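Local atomic coordinates of 6-aminohexanoate-dimer hydrolase (Bacillus anthracis, PDB entry 4GB7), a protein that probably hydrolyses the amide bond of 6-aminohexanoate dimers or related small substrates, as a serine hydrolase of the beta-lactamase family. Residues 146-151 with 275-280; 142-147 with 311-316; 260-265 with 297-302. All coordinates share one frame; numbering follows the deposited sequence.

Contact 1 (146-151 with 275-280); sequences TGAIIQ and ERIWSQ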
loop_
_atom_site.group_PDB
_atom_site.type_symbol
_atom_site.label_atom_id
_atom_site.label_comp_id
_atom_site.label_asym_id
_atom_site.label_seq_id
_atom_site.Cartn_x
_atom_site.Cartn_y
_atom_site.Cartn_z
ATOM N N THR A 146 1.821 2.114 -8.232
ATOM C CA THR A 146 1.037 2.329 -9.442
ATOM C C THR A 146 0.735 3.797 -9.650
ATOM O O THR A 146 0.918 4.327 -10.769
ATOM C CB THR A 146 -0.242 1.475 -9.433
ATOM O OG1 THR A 146 0.142 0.104 -9.586
ATOM C CG2 THR A 146 -1.219 1.852 -10.563
ATOM N N GLY A 147 0.316 4.485 -8.615
ATOM C CA GLY A 147 0.036 5.933 -8.703
ATOM C C GLY A 147 1.250 6.749 -9.165
ATOM O O GLY A 147 1.155 7.623 -10.025
ATOM N N ALA A 148 2.401 6.451 -8.590
ATOM C CA ALA A 148 3.639 7.161 -8.916
ATOM C C ALA A 148 4.011 7.003 -10.375
ATOM O O ALA A 148 4.434 7.986 -11.002
ATOM C CB ALA A 148 4.766 6.665 -8.034
ATOM N N ILE A 149 3.872 5.779 -10.901
ATOM C CA ILE A 149 4.217 5.480 -12.301
ATOM C C ILE A 149 3.207 6.130 -13.224
ATOM O O ILE A 149 3.604 6.675 -14.287
ATOM C CB ILE A 149 4.384 3.953 -12.595
ATOM C CG1 ILE A 149 5.554 3.417 -11.726
ATOM C CG2 ILE A 149 4.616 3.684 -14.094
ATOM C CD1 ILE A 149 5.602 1.908 -11.571
ATOM N N ILE A 150 1.923 6.093 -12.863
ATOM C CA ILE A 150 0.933 6.825 -13.658
ATOM C C ILE A 150 1.265 8.317 -13.791
ATOM O O ILE A 150 1.242 8.907 -14.913
ATOM C CB ILE A 150 -0.491 6.671 -13.099
ATOM C CG1 ILE A 150 -1.015 5.244 -13.403
ATOM C CG2 ILE A 150 -1.435 7.730 -13.703
ATOM C CD1 ILE A 150 -1.314 4.879 -14.861
ATOM N N GLN A 151 1.639 8.918 -12.677
ATOM C CA GLN A 151 2.005 10.352 -12.661
ATOM C C GLN A 151 3.225 10.606 -13.547
ATOM O O GLN A 151 3.260 11.596 -14.307
ATOM C CB GLN A 151 2.267 10.855 -11.252
ATOM C CG GLN A 151 2.258 12.379 -11.117
ATOM C CD GLN A 151 0.890 12.953 -11.449
ATOM O OE1 GLN A 151 -0.144 12.447 -10.985
ATOM N NE2 GLN A 151 0.864 13.972 -12.286
ATOM N N GLU A 275 12.614 -0.760 -12.735
ATOM C CA GLU A 275 13.396 0.171 -13.537
ATOM C C GLU A 275 13.261 1.622 -13.042
ATOM O O GLU A 275 14.204 2.410 -12.987
ATOM C CB GLU A 275 12.962 0.051 -15.001
ATOM C CG GLU A 275 13.407 -1.271 -15.614
ATOM C CD GLU A 275 12.993 -1.478 -17.042
ATOM O OE1 GLU A 275 12.442 -0.569 -17.648
ATOM O OE2 GLU A 275 13.281 -2.550 -17.574
ATOM N N ARG A 276 12.049 1.982 -12.653
ATOM C CA ARG A 276 11.768 3.366 -12.305
ATOM C C ARG A 276 12.083 3.730 -10.862
ATOM O O ARG A 276 12.336 4.909 -10.556
ATOM C CB ARG A 276 10.319 3.671 -12.622
ATOM C CG ARG A 276 10.000 3.667 -14.102
ATOM C CD ARG A 276 8.508 3.596 -14.359
ATOM N NE ARG A 276 8.213 3.695 -15.791
ATOM C CZ ARG A 276 8.124 4.844 -16.469
ATOM N NH1 ARG A 276 8.238 6.038 -15.859
ATOM N NH2 ARG A 276 7.874 4.808 -17.779
ATOM N N ILE A 277 12.000 2.767 -9.953
ATOM C CA ILE A 277 12.064 3.071 -8.536
ATOM C C ILE A 277 13.028 2.132 -7.808
ATOM O O ILE A 277 13.965 2.608 -7.149
ATOM C CB ILE A 277 10.669 3.018 -7.832
ATOM C CG1 ILE A 277 9.721 4.019 -8.478
ATOM C CG2 ILE A 277 10.828 3.102 -6.298
ATOM C CD1 ILE A 277 8.266 3.879 -8.045
ATOM N N TRP A 278 12.794 0.836 -7.908
ATOM C CA TRP A 278 13.441 -0.144 -6.982
ATOM C C TRP A 278 14.944 -0.272 -7.210
ATOM O O TRP A 278 15.675 -0.717 -6.345
ATOM C CB TRP A 278 12.772 -1.553 -7.031
ATOM C CG TRP A 278 12.692 -2.136 -5.653
ATOM C CD1 TRP A 278 13.583 -2.980 -5.026
ATOM C CD2 TRP A 278 11.672 -1.828 -4.678
ATOM N NE1 TRP A 278 13.183 -3.232 -3.736
ATOM C CE2 TRP A 278 12.045 -2.525 -3.454
ATOM C CE3 TRP A 278 10.519 -1.049 -4.690
ATOM C CZ2 TRP A 278 11.250 -2.463 -2.315
ATOM C CZ3 TRP A 278 9.746 -0.974 -3.534
ATOM C CH2 TRP A 278 10.082 -1.681 -2.394
ATOM N N SER A 279 15.387 0.040 -8.415
ATOM C CA SER A 279 16.785 -0.027 -8.786
ATOM C C SER A 279 17.477 1.333 -8.615
ATOM O O SER A 279 18.671 1.407 -8.836
ATOM C CB SER A 279 16.939 -0.467 -10.233
ATOM O OG SER A 279 16.433 0.485 -11.131
ATOM N N GLN A 280 16.726 2.384 -8.240
ATOM C CA GLN A 280 17.192 3.768 -8.314
ATOM C C GLN A 280 17.440 4.450 -7.000
ATOM O O GLN A 280 17.996 5.538 -7.005
ATOM C CB GLN A 280 16.154 4.611 -9.063
ATOM C CG GLN A 280 15.826 4.050 -10.446
ATOM C CD GLN A 280 16.935 4.326 -11.377
ATOM O OE1 GLN A 280 17.274 5.491 -11.596
ATOM N NE2 GLN A 280 17.526 3.270 -11.942
#
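Ile149 and Arg276 meet where two helices of the beta-lactamase fold pack together, 143-155 and the C-terminal end of 269-278. Their side chains cross at a slant, and the contact is mainly between carbons, with no hydrogen bond across it. The methylene CD of Arg276 lies 3.9 Å from CG2 of Ile149 and about equally far from its CG1, so it rests against the branch of the isoleucine. Beyond CD, the same CG2 methyl sits over one face of the guanidinium, whose NE is 4.0 Å from it. The arginine chain is extended from CG to NE (chi2 164°, chi3 176°), which carries the charged group past the isoleucine to polar partners outside these segments: NH1 forms a salt bridge with Glu156, and NE bonds to Asn272. The aliphatic part of Arg276 thus packs on Ile149 while its guanidinium is held by an acid and an amide. At the neighbouring residues the packing is looser: Ile277, next to Arg276, points toward helix 143-155, close to Phe145, and its CD1 comes no nearer than 4.5 Å to the CB methyl of Ala148.

Contact 2 (142-147 with 311-316); sequences AKVFTG and ARFGQL. With NO3 (nitrate ion), chain C.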
loop_
_atom_site.group_PDB
_atom_site.type_symbol
_atom_site.label_atom_id
_atom_site.label_comp_id
_atom_site.label_asym_id
_atom_site.label_seq_id
_atom_site.Cartn_x
_atom_site.Cartn_y
_atom_site.Cartn_z
ATOM N N ALA A 142 0.902 -1.169 -1.852
ATOM C CA ALA A 142 1.232 -1.230 -3.259
ATOM C C ALA A 142 0.668 -0.135 -4.085
ATOM O O ALA A 142 1.282 0.243 -5.135
ATOM C CB ALA A 142 0.753 -2.577 -3.845
ATOM N N LYS A 143 -0.477 0.405 -3.696
ATOM C CA LYS A 143 -1.179 1.298 -4.644
ATOM C C LYS A 143 -0.382 2.546 -5.038
ATOM O O LYS A 143 -0.499 3.060 -6.167
ATOM C CB LYS A 143 -2.523 1.712 -4.041
ATOM C CG LYS A 143 -3.496 0.564 -3.913
ATOM C CD LYS A 143 -4.857 0.983 -3.415
ATOM C CE LYS A 143 -5.917 -0.118 -3.579
ATOM N NZ LYS A 143 -5.773 -1.312 -2.685
ATOM N N VAL A 144 0.426 3.031 -4.109
ATOM C CA VAL A 144 1.190 4.264 -4.319
ATOM C C VAL A 144 2.258 4.101 -5.417
ATOM O O VAL A 144 2.626 5.058 -6.037
ATOM C CB VAL A 144 1.758 4.853 -3.020
ATOM C CG1 VAL A 144 0.595 5.223 -2.083
ATOM C CG2 VAL A 144 2.801 3.941 -2.348
ATOM N N PHE A 145 2.698 2.882 -5.655
ATOM C CA PHE A 145 3.663 2.579 -6.732
ATOM C C PHE A 145 3.016 2.696 -8.073
ATOM O O PHE A 145 3.617 3.286 -8.970
ATOM C CB PHE A 145 4.298 1.215 -6.481
ATOM C CG PHE A 145 5.197 1.225 -5.267
ATOM C CD1 PHE A 145 6.498 1.609 -5.373
ATOM C CD2 PHE A 145 4.702 0.883 -4.042
ATOM C CE1 PHE A 145 7.307 1.688 -4.261
ATOM C CE2 PHE A 145 5.482 0.933 -2.931
ATOM C CZ PHE A 145 6.789 1.333 -3.034
ATOM N N THR A 146 1.821 2.114 -8.232
ATOM C CA THR A 146 1.037 2.329 -9.442
ATOM C C THR A 146 0.735 3.797 -9.650
ATOM O O THR A 146 0.918 4.327 -10.769
ATOM C CB THR A 146 -0.242 1.475 -9.433
ATOM O OG1 THR A 146 0.142 0.104 -9.586
ATOM C CG2 THR A 146 -1.219 1.852 -10.563
ATOM N N GLY A 147 0.316 4.485 -8.615
ATOM C CA GLY A 147 0.036 5.933 -8.703
ATOM C C GLY A 147 1.250 6.749 -9.165
ATOM O O GLY A 147 1.155 7.623 -10.025
ATOM N N ALA A 311 11.001 2.312 3.809
ATOM C CA ALA A 311 11.423 3.569 4.396
ATOM C C ALA A 311 12.225 4.440 3.426
ATOM O O ALA A 311 12.105 5.660 3.421
ATOM C CB ALA A 311 12.213 3.303 5.648
ATOM N N ARG A 312 13.062 3.802 2.607
ATOM C CA ARG A 312 13.795 4.515 1.584
ATOM C C ARG A 312 12.828 5.172 0.619
ATOM O O ARG A 312 13.001 6.343 0.256
ATOM C CB ARG A 312 14.715 3.578 0.803
ATOM C CG ARG A 312 15.851 2.979 1.627
ATOM C CD ARG A 312 16.738 2.013 0.821
ATOM N NE ARG A 312 17.966 1.750 1.551
ATOM C CZ ARG A 312 18.066 0.851 2.534
ATOM N NH1 ARG A 312 17.044 0.056 2.854
ATOM N NH2 ARG A 312 19.201 0.758 3.209
ATOM N N PHE A 313 11.789 4.455 0.227
ATOM C CA PHE A 313 10.776 5.037 -0.676
ATOM C C PHE A 313 10.025 6.214 0.020
ATOM O O PHE A 313 9.765 7.236 -0.541
ATOM C CB PHE A 313 9.771 3.981 -1.080
ATOM C CG PHE A 313 8.672 4.503 -1.961
ATOM C CD1 PHE A 313 8.959 4.856 -3.256
ATOM C CD2 PHE A 313 7.354 4.632 -1.514
ATOM C CE1 PHE A 313 7.962 5.310 -4.086
ATOM C CE2 PHE A 313 6.348 5.094 -2.356
ATOM C CZ PHE A 313 6.654 5.427 -3.630
ATOM N N GLY A 314 9.735 6.042 1.306
ATOM C CA GLY A 314 9.155 7.105 2.100
ATOM C C GLY A 314 9.993 8.372 2.106
ATOM O O GLY A 314 9.476 9.490 1.963
ATOM N N GLN A 315 11.296 8.178 2.307
ATOM C CA GLN A 315 12.256 9.288 2.337
ATOM C C GLN A 315 12.270 9.952 0.949
ATOM O O GLN A 315 12.346 11.167 0.877
ATOM C CB GLN A 315 13.648 8.818 2.711
ATOM C CG GLN A 315 14.661 9.935 2.797
ATOM C CD GLN A 315 14.366 10.883 3.914
ATOM O OE1 GLN A 315 13.870 10.473 4.982
ATOM N NE2 GLN A 315 14.752 12.132 3.733
ATOM N N LEU A 316 12.168 9.167 -0.117
ATOM C CA LEU A 316 12.116 9.726 -1.461
ATOM C C LEU A 316 10.949 10.691 -1.591
ATOM O O LEU A 316 11.104 11.789 -2.151
ATOM C CB LEU A 316 11.976 8.624 -2.499
ATOM C CG LEU A 316 11.906 9.064 -3.959
ATOM C CD1 LEU A 316 13.197 9.746 -4.374
ATOM C CD2 LEU A 316 11.567 7.879 -4.853
HETATM N N NO3 C . 14.621 15.228 5.175
HETATM O O1 NO3 C . 14.962 14.290 5.852
HETATM O O2 NO3 C . 14.388 15.031 3.815
HETATM O O3 NO3 C . 14.492 16.501 5.754
#
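The rings of Phe145 and Phe313 stack face to face, reaching for each other from opposite directions out of helices 143-155 and 307-318. Their centroids are 4.3 Å apart and the planes are tilted by 28°, so the stack is slightly open rather than strictly parallel. CE1 of Phe145 stands over the centre of the Phe313 ring, 3.6 Å above its plane, whereas CZ of Phe313 lies toward the rim of the Phe145 ring. The two side chains get there by different torsions. Phe313 has CG anti to its backbone N (chi1 178°), and its CB already points at the other helix. Phe145 instead has CG anti to the carbonyl carbon (chi1 -68°), and the length of its side chain brings CZ within 3.7 Å of Phe313 CD2. Val144 completes the contact: its CG2 methyl approaches Phe313 CE2 obliquely, also at 3.7 Å. Ile277 from helix 269-278 touches both phenylalanines, so a third helix packs against the stack.

On the far side of helix 307-318, Gln315 NE2 donates to O1 of a nitrate ion, probably from the crystallisation liquor, at 3.0 Å. Between Ala142 and Val144, Lys143 sends its amine to Ser140 OG, Asn251 OD1 and Ser300 O. Ser140 and Lys143 fit the SxxK pattern at a helix start, as in serine beta-lactamases and penicillin-binding proteins; the stack thus packs against the helix at whose N-terminal end the probable active-site serine and lysine lie.

Contact 3 (260-265 with 297-302); sequences IIRTIT and EQASAG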
loop_
_atom_site.group_PDB
_atom_site.type_symbol
_atom_site.label_atom_id
_atom_site.label_comp_id
_atom_site.label_asym_id
_atom_site.label_seq_id
_atom_site.Cartn_x
_atom_site.Cartn_y
_atom_site.Cartn_z
ATOM N N ILE A 260 -3.083 -0.127 -17.735
ATOM C CA ILE A 260 -2.633 0.961 -18.587
ATOM C C ILE A 260 -1.100 1.048 -18.623
ATOM O O ILE A 260 -0.498 1.145 -19.699
ATOM C CB ILE A 260 -3.230 2.304 -18.144
ATOM C CG1 ILE A 260 -4.758 2.278 -18.334
ATOM C CG2 ILE A 260 -2.629 3.479 -18.909
ATOM C CD1 ILE A 260 -5.494 3.421 -17.697
ATOM N N ILE A 261 -0.464 0.976 -17.456
ATOM C CA ILE A 261 1.006 0.967 -17.406
ATOM C C ILE A 261 1.573 -0.113 -18.335
ATOM O O ILE A 261 2.502 0.147 -19.132
ATOM C CB ILE A 261 1.518 0.775 -15.972
ATOM C CG1 ILE A 261 1.152 1.994 -15.105
ATOM C CG2 ILE A 261 3.043 0.549 -15.926
ATOM C CD1 ILE A 261 1.383 1.814 -13.626
ATOM N N ARG A 262 1.055 -1.329 -18.202
ATOM C CA ARG A 262 1.585 -2.465 -18.950
ATOM C C ARG A 262 1.378 -2.260 -20.435
ATOM O O ARG A 262 2.268 -2.497 -21.232
ATOM C CB ARG A 262 0.944 -3.753 -18.500
ATOM C CG ARG A 262 1.207 -4.190 -17.055
ATOM C CD ARG A 262 0.352 -5.381 -16.673
ATOM N NE ARG A 262 0.436 -5.646 -15.234
ATOM C CZ ARG A 262 -0.537 -5.444 -14.347
ATOM N NH1 ARG A 262 -1.782 -5.134 -14.726
ATOM N NH2 ARG A 262 -0.325 -5.695 -13.069
ATOM N N THR A 263 0.192 -1.823 -20.803
ATOM C CA THR A 263 -0.124 -1.607 -22.202
ATOM C C THR A 263 0.719 -0.522 -22.838
ATOM O O THR A 263 1.251 -0.706 -23.976
ATOM C CB THR A 263 -1.617 -1.287 -22.370
ATOM O OG1 THR A 263 -2.377 -2.405 -21.918
ATOM C CG2 THR A 263 -1.970 -1.038 -23.850
ATOM N N ILE A 264 0.788 0.632 -22.168
ATOM C CA ILE A 264 1.638 1.764 -22.664
ATOM C C ILE A 264 3.135 1.411 -22.799
ATOM O O ILE A 264 3.765 1.705 -23.801
ATOM C CB ILE A 264 1.442 3.039 -21.828
ATOM C CG1 ILE A 264 0.008 3.579 -21.997
ATOM C CG2 ILE A 264 2.513 4.095 -22.116
ATOM C CD1 ILE A 264 -0.281 4.279 -23.298
ATOM N N THR A 265 3.694 0.766 -21.787
ATOM C CA THR A 265 5.127 0.565 -21.716
ATOM C C THR A 265 5.589 -0.731 -22.336
ATOM O O THR A 265 6.789 -0.888 -22.649
ATOM C CB THR A 265 5.594 0.576 -20.251
ATOM O OG1 THR A 265 5.091 -0.573 -19.572
ATOM C CG2 THR A 265 5.191 1.855 -19.552
ATOM N N GLU A 297 0.375 -8.915 -12.175
ATOM C CA GLU A 297 0.550 -8.577 -10.777
ATOM C C GLU A 297 -0.754 -8.032 -10.159
ATOM O O GLU A 297 -1.520 -7.361 -10.826
ATOM C CB GLU A 297 1.622 -7.494 -10.579
ATOM C CG GLU A 297 2.997 -7.820 -11.152
ATOM C CD GLU A 297 3.214 -7.442 -12.586
ATOM O OE1 GLU A 297 2.235 -7.100 -13.298
ATOM O OE2 GLU A 297 4.400 -7.594 -13.014
ATOM N N GLN A 298 -0.993 -8.351 -8.880
ATOM C CA GLN A 298 -1.965 -7.623 -8.063
ATOM C C GLN A 298 -1.383 -6.255 -7.763
ATOM O O GLN A 298 -0.739 -6.090 -6.733
ATOM C CB GLN A 298 -2.180 -8.309 -6.703
ATOM C CG GLN A 298 -2.821 -9.652 -6.786
ATOM C CD GLN A 298 -2.908 -10.304 -5.435
ATOM O OE1 GLN A 298 -2.344 -9.806 -4.454
ATOM N NE2 GLN A 298 -3.571 -11.432 -5.382
ATOM N N ALA A 299 -1.633 -5.289 -8.637
ATOM C CA ALA A 299 -1.156 -3.947 -8.440
ATOM C C ALA A 299 -1.702 -3.287 -7.168
ATOM O O ALA A 299 -1.084 -2.375 -6.610
ATOM C CB ALA A 299 -1.526 -3.081 -9.666
ATOM N N SER A 300 -2.879 -3.747 -6.737
ATOM C CA SER A 300 -3.635 -3.092 -5.676
ATOM C C SER A 300 -3.250 -3.633 -4.337
ATOM O O SER A 300 -3.518 -2.991 -3.344
ATOM C CB SER A 300 -5.151 -3.267 -5.883
ATOM O OG SER A 300 -5.505 -4.635 -5.855
ATOM N N ALA A 301 -2.602 -4.796 -4.301
ATOM C CA ALA A 301 -2.458 -5.475 -2.985
ATOM C C ALA A 301 -1.302 -6.457 -2.846
ATOM O O ALA A 301 -1.125 -7.075 -1.762
ATOM C CB ALA A 301 -3.757 -6.209 -2.697
ATOM N N GLY A 302 -0.525 -6.649 -3.910
ATOM C CA GLY A 302 0.413 -7.783 -3.958
ATOM C C GLY A 302 1.911 -7.548 -3.820
ATOM O O GLY A 302 2.703 -8.480 -3.995
#
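Arg262 of helix 251-265 grips Glu297 in a buried side-on salt bridge, tying a helix of the beta-lactamase fold to the loop that runs between strands 287-290 and 303-305. Both nitrogens on that side of the guanidinium use a single carboxylate oxygen: NE donates to Glu297 OE1 at 3.0 Å and NH2 to the same OE1 at 2.9 Å. Each bond is bent to 145°, as expected when two donors converge on one atom. The guanidinium and carboxylate planes are 9° apart, so the two flat groups are nearly coplanar. NE meets OE1 nearly in line with its C-O bond, while NH2 arrives on the anti side. An extended arginine reaches across to a glutamate that is bent at chi2 (88°), which turns its carboxylate back toward the helix.

Further out, the remaining polar atoms have partners of their own. Glu297 OE2 accepts from Asn67 ND2 and from the backbone N of Ala270, and Arg262 NH1 bonds to Tyr231 OH; together these would fix the rotation of both groups. At the last turn of the helix, Thr265 OG1 donates to Ile261 O at 2.7 Å, on the opposite face of that carbonyl from Thr265 N.

From the N terminus, helix 143-155 comes first and takes part in contacts 1 and 2, which share Thr146 and Gly147. Contact 1 closes the loop that runs from 146-151 to 275-280, and contact 2, starting from the same helix, the longer one to 311-316. Contact 3 lies within the loop of contact 2 but crosses contact 1, because its segment 260-265 precedes 275-280 whereas 297-302 follows it. The three sites adjoin: Trp278 CZ3 packs on Phe145 CE1 at 3.7 Å, Ile261 CD1 on Ile149 CG2 at 3.8 Å, and Thr146 OG1 lies 3.6 Å from Ala299 CB. Helix 143-155 is thereby tied to three later helices and the 297-302 loop.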